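Local coordinates for protein putative methyltransferase (Porphyromonas gingivalis, PDB 3LL7) that is a putative methyltransferase, probably using S-adenosylmethionine to methylate a substrate that has not been identified, at residues A[203-209]-A[239-245]; A[181-185]-A[212-218]; A[17-21]-A[34-40]. All coordinates share one frame; numbering follows the deposited sequence. Where two conformers were deposited one is given.

Contact 1 of 3, residues A[203-209]-A[239-245]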
loop_
_atom_site.group_PDB
_atom_site.type_symbol
_atom_site.label_atom_id
_atom_site.label_comp_id
_atom_site.label_asym_id
_atom_site.label_seq_id
_atom_site.Cartn_x
_atom_site.Cartn_y
_atom_site.Cartn_z
ATOM N N SER A 203 -22.155 8.144 -6.298
ATOM C CA SER A 203 -21.907 9.080 -5.205
ATOM C C SER A 203 -20.438 9.494 -5.192
ATOM O O SER A 203 -20.139 10.690 -5.197
ATOM C CB SER A 203 -22.328 8.498 -3.850
ATOM O OG SER A 203 -23.744 8.387 -3.762
ATOM N N SER A 204 -19.534 8.506 -5.196
ATOM C CA SER A 204 -18.102 8.766 -5.300
ATOM C C SER A 204 -17.381 7.802 -6.231
ATOM O O SER A 204 -17.828 6.670 -6.423
ATOM C CB SER A 204 -17.440 8.654 -3.926
ATOM O OG SER A 204 -17.793 9.756 -3.109
ATOM N N ILE A 205 -16.274 8.265 -6.803
ATOM C CA ILE A 205 -15.292 7.378 -7.420
ATOM C C ILE A 205 -14.104 7.254 -6.468
ATOM O O ILE A 205 -13.615 8.278 -5.958
ATOM C CB ILE A 205 -14.757 7.916 -8.751
ATOM C CG1 ILE A 205 -15.866 7.906 -9.832
ATOM C CG2 ILE A 205 -13.566 7.079 -9.234
ATOM C CD1 ILE A 205 -15.486 8.687 -11.067
ATOM N N LEU A 206 -13.646 6.020 -6.268
ATOM C CA LEU A 206 -12.456 5.733 -5.424
ATOM C C LEU A 206 -11.402 5.135 -6.354
ATOM O O LEU A 206 -11.663 4.102 -6.992
ATOM C CB LEU A 206 -12.808 4.729 -4.325
ATOM C CG LEU A 206 -11.693 4.396 -3.309
ATOM C CD1 LEU A 206 -11.259 5.650 -2.499
ATOM C CD2 LEU A 206 -12.089 3.234 -2.390
ATOM N N ALA A 207 -10.268 5.812 -6.487
ATOM C CA ALA A 207 -9.193 5.370 -7.366
ATOM C C ALA A 207 -7.995 4.978 -6.530
ATOM O O ALA A 207 -7.590 5.724 -5.624
ATOM C CB ALA A 207 -8.802 6.475 -8.333
ATOM N N LYS A 208 -7.450 3.802 -6.826
ATOM C CA LYS A 208 -6.237 3.341 -6.167
ATOM C C LYS A 208 -5.080 3.614 -7.087
ATOM O O LYS A 208 -5.060 3.142 -8.226
ATOM C CB LYS A 208 -6.309 1.836 -5.898
ATOM C CG LYS A 208 -4.988 1.281 -5.340
ATOM C CD LYS A 208 -5.081 -0.250 -5.323
ATOM C CE LYS A 208 -3.817 -0.905 -5.764
ATOM N NZ LYS A 208 -4.037 -2.380 -5.816
ATOM N N LEU A 209 -4.100 4.363 -6.591
ATOM C CA LEU A 209 -2.989 4.819 -7.417
ATOM C C LEU A 209 -1.666 4.283 -6.910
ATOM O O LEU A 209 -1.520 3.972 -5.725
ATOM C CB LEU A 209 -2.948 6.343 -7.442
ATOM C CG LEU A 209 -4.199 7.078 -7.919
ATOM C CD1 LEU A 209 -4.022 8.579 -7.687
ATOM C CD2 LEU A 209 -4.472 6.785 -9.389
ATOM N N GLU A 239 -0.097 2.166 -1.386
ATOM C CA GLU A 239 -0.996 2.774 -2.352
ATOM C C GLU A 239 -1.393 4.194 -1.940
ATOM O O GLU A 239 -1.294 4.569 -0.783
ATOM C CB GLU A 239 -2.267 1.917 -2.520
ATOM C CG GLU A 239 -3.102 1.789 -1.272
ATOM C CD GLU A 239 -4.056 0.578 -1.304
ATOM O OE1 GLU A 239 -3.621 -0.530 -1.698
ATOM O OE2 GLU A 239 -5.228 0.738 -0.899
ATOM N N LEU A 240 -1.854 4.966 -2.908
ATOM C CA LEU A 240 -2.566 6.190 -2.612
ATOM C C LEU A 240 -4.027 5.923 -2.970
ATOM O O LEU A 240 -4.323 5.170 -3.908
ATOM C CB LEU A 240 -2.055 7.343 -3.462
ATOM C CG LEU A 240 -0.575 7.643 -3.562
ATOM C CD1 LEU A 240 -0.473 9.071 -4.039
ATOM C CD2 LEU A 240 0.194 7.462 -2.252
ATOM N N LEU A 241 -4.942 6.509 -2.216
ATOM C CA LEU A 241 -6.347 6.343 -2.535
ATOM C C LEU A 241 -6.923 7.721 -2.643
ATOM O O LEU A 241 -6.682 8.575 -1.781
ATOM C CB LEU A 241 -7.035 5.576 -1.423
ATOM C CG LEU A 241 -6.644 4.122 -1.282
ATOM C CD1 LEU A 241 -7.168 3.570 0.038
ATOM C CD2 LEU A 241 -7.243 3.325 -2.453
ATOM N N VAL A 242 -7.647 7.968 -3.727
ATOM C CA VAL A 242 -8.258 9.273 -3.915
ATOM C C VAL A 242 -9.757 9.079 -4.052
ATOM O O VAL A 242 -10.192 8.164 -4.747
ATOM C CB VAL A 242 -7.718 9.923 -5.185
ATOM C CG1 VAL A 242 -8.321 11.272 -5.352
ATOM C CG2 VAL A 242 -6.193 10.053 -5.124
ATOM N N ARG A 243 -10.548 9.892 -3.354
ATOM C CA ARG A 243 -11.993 9.855 -3.552
ATOM C C ARG A 243 -12.455 11.133 -4.215
ATOM O O ARG A 243 -12.066 12.227 -3.781
ATOM C CB ARG A 243 -12.724 9.644 -2.233
ATOM C CG ARG A 243 -14.265 9.511 -2.404
ATOM C CD ARG A 243 -14.922 9.167 -1.082
ATOM N NE ARG A 243 -14.834 10.266 -0.120
ATOM C CZ ARG A 243 -15.657 11.318 -0.113
ATOM N NH1 ARG A 243 -15.523 12.270 0.813
ATOM N NH2 ARG A 243 -16.629 11.430 -1.022
HETATM N N MSE A 244 -13.259 10.985 -5.279
HETATM C CA MSE A 244 -13.849 12.110 -6.021
HETATM C C MSE A 244 -15.360 12.054 -5.944
HETATM O O MSE A 244 -15.942 10.974 -5.900
HETATM C CB MSE A 244 -13.466 12.083 -7.501
HETATM C CG MSE A 244 -12.084 12.594 -7.767
HETATM SE SE MSE A 244 -11.369 11.853 -9.390
HETATM C CE MSE A 244 -11.194 10.064 -8.666
ATOM N N SER A 245 -15.999 13.217 -5.932
ATOM C CA SER A 245 -17.435 13.261 -5.821
ATOM C C SER A 245 -17.937 14.616 -6.301
ATOM O O SER A 245 -17.416 15.654 -5.872
ATOM C CB SER A 245 -17.852 13.002 -4.368
ATOM O OG SER A 245 -19.266 12.987 -4.229
#
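L209 and V242 meet on the face of the two strands that carries I205, A207, L209, L240, V242 and M244, CD1 of L209 lying 3.7 Å from CG2 of V242. Further along, the selenomethionine M244 bends at its last torsion (chi3 -70°), which swings CE back to 3.9 Å from CG2 of I205 and against CB of A207. Helix 191-198 packs over I205 and L209. On the other face, CD2 of L241 rests 3.9 Å from CB of K208, while CD1 of L206 leans over the carbonyl oxygen of V242. Reciprocal backbone hydrogen bonds join I205 with M244, A207 with V242 and L209 with L240. The pair illustrates a hallmark of the class I methyltransferase fold: strand 236-244 lies between strands 204-209 and 225-233, the fifth and sixth parallel strands, antiparallel to both. At one polar end, NH2 of R243 donates in its guanidinium plane to OG of S204 (2.9 Å, 153°); E227 and E248 form salt bridges with this arginine. At the other, K208 NZ and E239 OE1 are 4.5 Å apart, beyond a salt bridge; the lysine bonds D170 and S79, and E239 bonds K87. Backbone bonds and apolar packing thus hold the ladder, its charges paired mainly with neighbouring elements.

Contact 2 of 3, residues A[181-185]-A[212-218]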
loop_
_atom_site.group_PDB
_atom_site.type_symbol
_atom_site.label_atom_id
_atom_site.label_comp_id
_atom_site.label_asym_id
_atom_site.label_seq_id
_atom_site.Cartn_x
_atom_site.Cartn_y
_atom_site.Cartn_z
ATOM N N VAL A 181 9.408 8.333 -14.730
ATOM C CA VAL A 181 8.356 8.775 -13.807
ATOM C C VAL A 181 6.960 8.202 -14.101
ATOM O O VAL A 181 6.613 7.924 -15.254
ATOM C CB VAL A 181 8.302 10.302 -13.766
ATOM N N TYR A 182 6.172 8.029 -13.040
ATOM C CA TYR A 182 4.767 7.627 -13.156
ATOM C C TYR A 182 3.865 8.838 -12.889
ATOM O O TYR A 182 3.750 9.311 -11.758
ATOM C CB TYR A 182 4.440 6.454 -12.212
ATOM C CG TYR A 182 3.113 5.729 -12.486
ATOM C CD1 TYR A 182 2.116 6.294 -13.306
ATOM C CD2 TYR A 182 2.837 4.485 -11.893
ATOM C CE1 TYR A 182 0.885 5.633 -13.536
ATOM C CE2 TYR A 182 1.611 3.819 -12.119
ATOM C CZ TYR A 182 0.646 4.401 -12.937
ATOM O OH TYR A 182 -0.552 3.752 -13.162
ATOM N N ALA A 183 3.243 9.335 -13.956
ATOM C CA ALA A 183 2.363 10.499 -13.894
ATOM C C ALA A 183 0.897 10.110 -14.054
ATOM O O ALA A 183 0.572 9.081 -14.657
ATOM C CB ALA A 183 2.757 11.522 -14.964
ATOM N N ILE A 184 0.022 10.955 -13.512
ATOM C CA ILE A 184 -1.428 10.811 -13.633
ATOM C C ILE A 184 -1.900 10.716 -15.093
ATOM O O ILE A 184 -2.926 10.091 -15.380
ATOM C CB ILE A 184 -2.141 11.991 -12.911
ATOM C CG1 ILE A 184 -3.523 11.577 -12.390
ATOM C CG2 ILE A 184 -2.169 13.245 -13.813
ATOM C CD1 ILE A 184 -3.464 10.622 -11.172
ATOM N N ALA A 185 -1.141 11.328 -16.005
ATOM C CA ALA A 185 -1.419 11.270 -17.442
ATOM C C ALA A 185 -1.218 9.864 -18.014
ATOM O O ALA A 185 -1.768 9.541 -19.058
ATOM C CB ALA A 185 -0.555 12.292 -18.201
HETATM N N MSE A 212 4.162 5.571 -6.571
HETATM C CA MSE A 212 5.157 6.346 -7.318
HETATM C C MSE A 212 4.596 7.650 -7.889
HETATM O O MSE A 212 5.358 8.491 -8.364
HETATM C CB MSE A 212 5.777 5.504 -8.442
HETATM C CG MSE A 212 6.471 4.243 -7.953
HETATM SE SE MSE A 212 7.905 4.640 -6.702
HETATM C CE MSE A 212 9.292 5.192 -7.965
ATOM N N ILE A 213 3.272 7.808 -7.854
ATOM C CA ILE A 213 2.622 9.031 -8.343
ATOM C C ILE A 213 2.871 10.180 -7.393
ATOM O O ILE A 213 2.850 10.007 -6.182
ATOM C CB ILE A 213 1.083 8.858 -8.526
ATOM C CG1 ILE A 213 0.770 7.570 -9.278
ATOM C CG2 ILE A 213 0.473 10.043 -9.308
ATOM C CD1 ILE A 213 0.906 7.688 -10.759
ATOM N N ASP A 214 3.136 11.350 -7.962
ATOM C CA ASP A 214 3.324 12.564 -7.187
ATOM C C ASP A 214 1.978 13.019 -6.602
ATOM O O ASP A 214 0.984 13.116 -7.340
ATOM C CB ASP A 214 3.895 13.641 -8.115
ATOM C CG ASP A 214 4.331 14.872 -7.378
ATOM O OD1 ASP A 214 5.429 14.841 -6.786
ATOM O OD2 ASP A 214 3.588 15.877 -7.413
ATOM N N LEU A 215 1.942 13.302 -5.296
ATOM C CA LEU A 215 0.717 13.803 -4.652
ATOM C C LEU A 215 0.237 15.097 -5.246
ATOM O O LEU A 215 -0.956 15.241 -5.517
ATOM C CB LEU A 215 0.887 14.016 -3.140
ATOM C CG LEU A 215 0.395 12.925 -2.222
ATOM C CD1 LEU A 215 1.444 11.837 -2.216
ATOM C CD2 LEU A 215 0.195 13.458 -0.807
ATOM N N TRP A 216 1.155 16.043 -5.438
ATOM C CA TRP A 216 0.771 17.356 -5.907
ATOM C C TRP A 216 0.295 17.258 -7.358
ATOM O O TRP A 216 -0.738 17.826 -7.707
ATOM C CB TRP A 216 1.901 18.384 -5.703
ATOM C CG TRP A 216 1.469 19.811 -5.907
ATOM C CD1 TRP A 216 2.022 20.714 -6.772
ATOM C CD2 TRP A 216 0.386 20.495 -5.255
ATOM N NE1 TRP A 216 1.358 21.917 -6.697
ATOM C CE2 TRP A 216 0.348 21.809 -5.776
ATOM C CE3 TRP A 216 -0.556 20.127 -4.285
ATOM C CZ2 TRP A 216 -0.594 22.756 -5.358
ATOM C CZ3 TRP A 216 -1.494 21.073 -3.871
ATOM C CH2 TRP A 216 -1.503 22.370 -4.406
ATOM N N ASP A 217 0.997 16.473 -8.177
ATOM C CA ASP A 217 0.557 16.218 -9.556
ATOM C C ASP A 217 -0.868 15.672 -9.569
ATOM O O ASP A 217 -1.709 16.140 -10.340
ATOM C CB ASP A 217 1.488 15.230 -10.269
ATOM C CG ASP A 217 1.109 15.011 -11.748
ATOM O OD1 ASP A 217 1.304 15.948 -12.552
ATOM O OD2 ASP A 217 0.635 13.907 -12.112
ATOM N N THR A 218 -1.136 14.686 -8.711
ATOM C CA THR A 218 -2.472 14.136 -8.584
ATOM C C THR A 218 -3.499 15.209 -8.235
ATOM O O THR A 218 -4.544 15.290 -8.883
ATOM C CB THR A 218 -2.543 13.009 -7.527
ATOM O OG1 THR A 218 -1.635 11.959 -7.878
ATOM C CG2 THR A 218 -3.970 12.434 -7.417
#
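I213 turns its CD1 methyl over one face of the Y182 ring, offset toward the rim, as in a CH-pi contact, although the modelled carbons come too close for the exact spacing to be trusted. The two side chains run at a slant to each other, and CB of Y182 also lies 4.1 Å from CB of M212. Two residues on, I184 divides its branches: CG2 points at OD2 of D217 (3.3 Å), while CD1 reaches across T218 at about a right angle, 4.0 Å from its OG1. With CG anti to the backbone N (chi1 -176°), D217 also brings OD2 to the backbone N of I184, which donates a weak hydrogen bond of 3.3 Å. The contact thus joins the loop that follows strand 166-173 to the start of helix 215-221, the helix connecting the fifth and sixth parallel strands of the methyltransferase sheet in a beta-alpha-beta crossover. D214 is the N-cap: its OD2 accepts from the backbone N of D217 (2.8 Å) through the anti lone pair. D214 O takes two bonds, from N and OG1 of T218, reaching it from opposite faces of the carbonyl plane, whereas the buried D214 N has no partner in the model. Both I184 and T218 continue onto L209 of strand 204-209.

Contact 3 of 3, residues A[17-21]-A[34-40]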
loop_
_atom_site.group_PDB
_atom_site.type_symbol
_atom_site.label_atom_id
_atom_site.label_comp_id
_atom_site.label_asym_id
_atom_site.label_seq_id
_atom_site.Cartn_x
_atom_site.Cartn_y
_atom_site.Cartn_z
ATOM N N TRP A 17 -7.971 -32.088 -8.027
ATOM C CA TRP A 17 -6.693 -32.788 -8.259
ATOM C C TRP A 17 -5.504 -32.112 -7.533
ATOM O O TRP A 17 -4.636 -32.807 -6.989
ATOM C CB TRP A 17 -6.385 -32.877 -9.747
ATOM C CG TRP A 17 -7.277 -33.837 -10.519
ATOM C CD1 TRP A 17 -7.692 -35.108 -10.137
ATOM C CD2 TRP A 17 -7.808 -33.612 -11.819
ATOM N NE1 TRP A 17 -8.482 -35.651 -11.142
ATOM C CE2 TRP A 17 -8.553 -34.758 -12.181
ATOM C CE3 TRP A 17 -7.725 -32.538 -12.719
ATOM C CZ2 TRP A 17 -9.237 -34.862 -13.414
ATOM C CZ3 TRP A 17 -8.405 -32.629 -13.958
ATOM C CH2 TRP A 17 -9.144 -33.797 -14.290
ATOM N N ALA A 18 -5.487 -30.775 -7.517
ATOM C CA ALA A 18 -4.430 -30.013 -6.793
ATOM C C ALA A 18 -4.407 -30.354 -5.320
ATOM O O ALA A 18 -3.336 -30.414 -4.705
ATOM C CB ALA A 18 -4.635 -28.525 -6.943
ATOM N N LYS A 19 -5.592 -30.561 -4.754
ATOM C CA LYS A 19 -5.707 -30.971 -3.363
ATOM C C LYS A 19 -5.363 -32.448 -3.138
ATOM O O LYS A 19 -4.604 -32.797 -2.221
ATOM C CB LYS A 19 -7.128 -30.672 -2.863
ATOM C CG LYS A 19 -7.421 -31.212 -1.475
ATOM C CD LYS A 19 -8.755 -30.690 -0.936
ATOM C CE LYS A 19 -9.048 -31.280 0.444
ATOM N NZ LYS A 19 -10.284 -30.677 1.024
ATOM N N LEU A 20 -5.945 -33.321 -3.959
ATOM C CA LEU A 20 -5.712 -34.774 -3.834
ATOM C C LEU A 20 -4.215 -35.088 -3.973
ATOM O O LEU A 20 -3.675 -35.929 -3.248
ATOM C CB LEU A 20 -6.516 -35.529 -4.909
ATOM C CG LEU A 20 -6.389 -37.049 -4.878
ATOM C CD1 LEU A 20 -6.888 -37.566 -3.553
ATOM C CD2 LEU A 20 -7.175 -37.695 -6.035
ATOM N N TYR A 21 -3.537 -34.387 -4.883
ATOM C CA TYR A 21 -2.141 -34.705 -5.197
ATOM C C TYR A 21 -1.199 -33.635 -4.667
ATOM O O TYR A 21 -0.078 -33.487 -5.155
ATOM C CB TYR A 21 -1.952 -34.939 -6.709
ATOM C CG TYR A 21 -2.782 -36.087 -7.238
ATOM C CD1 TYR A 21 -2.533 -37.406 -6.824
ATOM C CD2 TYR A 21 -3.846 -35.861 -8.127
ATOM C CE1 TYR A 21 -3.301 -38.466 -7.296
ATOM C CE2 TYR A 21 -4.633 -36.930 -8.607
ATOM C CZ TYR A 21 -4.352 -38.226 -8.187
ATOM O OH TYR A 21 -5.116 -39.295 -8.634
ATOM N N ASN A 34 -0.696 -40.371 -11.114
ATOM C CA ASN A 34 -1.976 -39.865 -10.727
ATOM C C ASN A 34 -2.952 -40.056 -11.892
ATOM O O ASN A 34 -2.592 -40.475 -12.995
ATOM C CB ASN A 34 -1.859 -38.391 -10.316
ATOM C CG ASN A 34 -1.265 -37.538 -11.398
ATOM O OD1 ASN A 34 -1.783 -37.504 -12.513
ATOM N ND2 ASN A 34 -0.148 -36.865 -11.091
ATOM N N ASP A 35 -4.190 -39.743 -11.593
ATOM C CA ASP A 35 -5.369 -39.863 -12.472
ATOM C C ASP A 35 -5.700 -38.580 -13.233
ATOM O O ASP A 35 -6.830 -38.414 -13.726
ATOM C CB ASP A 35 -6.562 -40.259 -11.638
ATOM C CG ASP A 35 -6.390 -41.630 -11.015
ATOM O OD1 ASP A 35 -5.781 -42.513 -11.667
ATOM O OD2 ASP A 35 -6.855 -41.812 -9.883
ATOM N N ILE A 36 -4.741 -37.672 -13.310
ATOM C CA ILE A 36 -4.964 -36.418 -14.030
ATOM C C ILE A 36 -4.760 -36.636 -15.524
ATOM O O ILE A 36 -3.695 -37.087 -15.943
ATOM C CB ILE A 36 -4.013 -35.306 -13.541
ATOM C CG1 ILE A 36 -4.037 -35.173 -12.014
ATOM C CG2 ILE A 36 -4.330 -33.957 -14.244
ATOM C CD1 ILE A 36 -2.858 -34.385 -11.470
ATOM N N PRO A 37 -5.772 -36.303 -16.352
ATOM C CA PRO A 37 -5.563 -36.467 -17.779
ATOM C C PRO A 37 -4.406 -35.582 -18.213
ATOM O O PRO A 37 -4.166 -34.536 -17.588
ATOM C CB PRO A 37 -6.886 -35.973 -18.394
ATOM C CG PRO A 37 -7.887 -36.213 -17.354
ATOM C CD PRO A 37 -7.172 -35.993 -16.031
ATOM N N PRO A 38 -3.668 -36.003 -19.258
ATOM C CA PRO A 38 -2.474 -35.286 -19.722
ATOM C C PRO A 38 -2.714 -33.803 -19.922
ATOM O O PRO A 38 -1.884 -32.985 -19.506
ATOM C CB PRO A 38 -2.177 -35.942 -21.073
ATOM C CG PRO A 38 -2.727 -37.309 -20.964
ATOM C CD PRO A 38 -3.977 -37.164 -20.123
ATOM N N GLU A 39 -3.846 -33.452 -20.538
ATOM C CA GLU A 39 -4.127 -32.054 -20.882
ATOM C C GLU A 39 -4.355 -31.126 -19.671
ATOM O O GLU A 39 -4.343 -29.912 -19.822
ATOM C CB GLU A 39 -5.270 -31.961 -21.900
ATOM C CG GLU A 39 -6.650 -32.345 -21.406
ATOM C CD GLU A 39 -6.965 -33.855 -21.548
ATOM O OE1 GLU A 39 -6.041 -34.707 -21.593
ATOM O OE2 GLU A 39 -8.164 -34.195 -21.618
ATOM N N TYR A 40 -4.567 -31.697 -18.478
ATOM C CA TYR A 40 -4.785 -30.907 -17.257
ATOM C C TYR A 40 -3.602 -30.887 -16.291
ATOM O O TYR A 40 -3.627 -30.178 -15.286
ATOM C CB TYR A 40 -6.059 -31.389 -16.490
ATOM C CG TYR A 40 -7.325 -31.279 -17.312
ATOM C CD1 TYR A 40 -7.794 -30.033 -17.735
ATOM C CD2 TYR A 40 -8.050 -32.411 -17.674
ATOM C CE1 TYR A 40 -8.936 -29.925 -18.496
ATOM C CE2 TYR A 40 -9.205 -32.320 -18.416
ATOM C CZ TYR A 40 -9.633 -31.069 -18.852
ATOM O OH TYR A 40 -10.774 -30.952 -19.609
#
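W17 and Y21, one helical turn apart, both reach for I36. Their four-residue spacing puts both on one side of the helix end, and a shared first torsion, CG anti to the carbonyl carbon (chi1 -71° and -60°), sends the rings off in similar directions. The isoleucine shares its atoms between them: CG1 of I36 sits over one face of W17, 3.8 Å from CG of W17, and CD1 of I36 extends to 3.8 Å from CD2 of Y21. Beyond the pyrrole ring, CH2 of W17 meets CD of P37 at 3.4 Å, and CZ3 of W17 meets CB of Y40 at 3.7 Å. Y40 itself lies obliquely to the indole, its hydroxyl bonded to E10.

CB of N34 lies over one face of the Y21 ring, 3.4 Å from its centroid, and CG of L20 covers the opposite face. In one of its two conformers N34 has CG between the backbone N and carbonyl carbon, turning OD1 back to the backbone N of I36 (3.1 Å), an Asx turn. The phenol oxygen also takes part: OH of Y21 accepts from the backbone N of D35 at 3.1 Å.

Together these contacts pin the connection leading into helix 38-57 against the end of helix 8-20, within the N-terminal domain of this putative methyltransferase. V44 touches W17 and I36, and I29 touches Y21 and I36. The chemistry implies a small helical core of aromatic faces and aliphatic branches, with the D35 N to Y21 OH bond probably helping to set the course of the connecting chain.

In the fold
From the N terminus, contact 3 comes first: it closes a short loop containing helix 26-31 and brings the end of helix 8-20 to the start of helix 38-57. Its centre lies about 43 Å from the centre of contact 1, and it is complete long before the others begin. Contacts 2 and 1 then cross along the chain: segment 181-185 opens contact 2, 203-209 opens contact 1, 212-218 completes the former and 239-245 the latter. They also touch in space, as L215 packs on L240 and T218 on V242. Helix 215-221 thereby ties the loop after strand 166-173 to the antiparallel strand pair of the methyltransferase sheet.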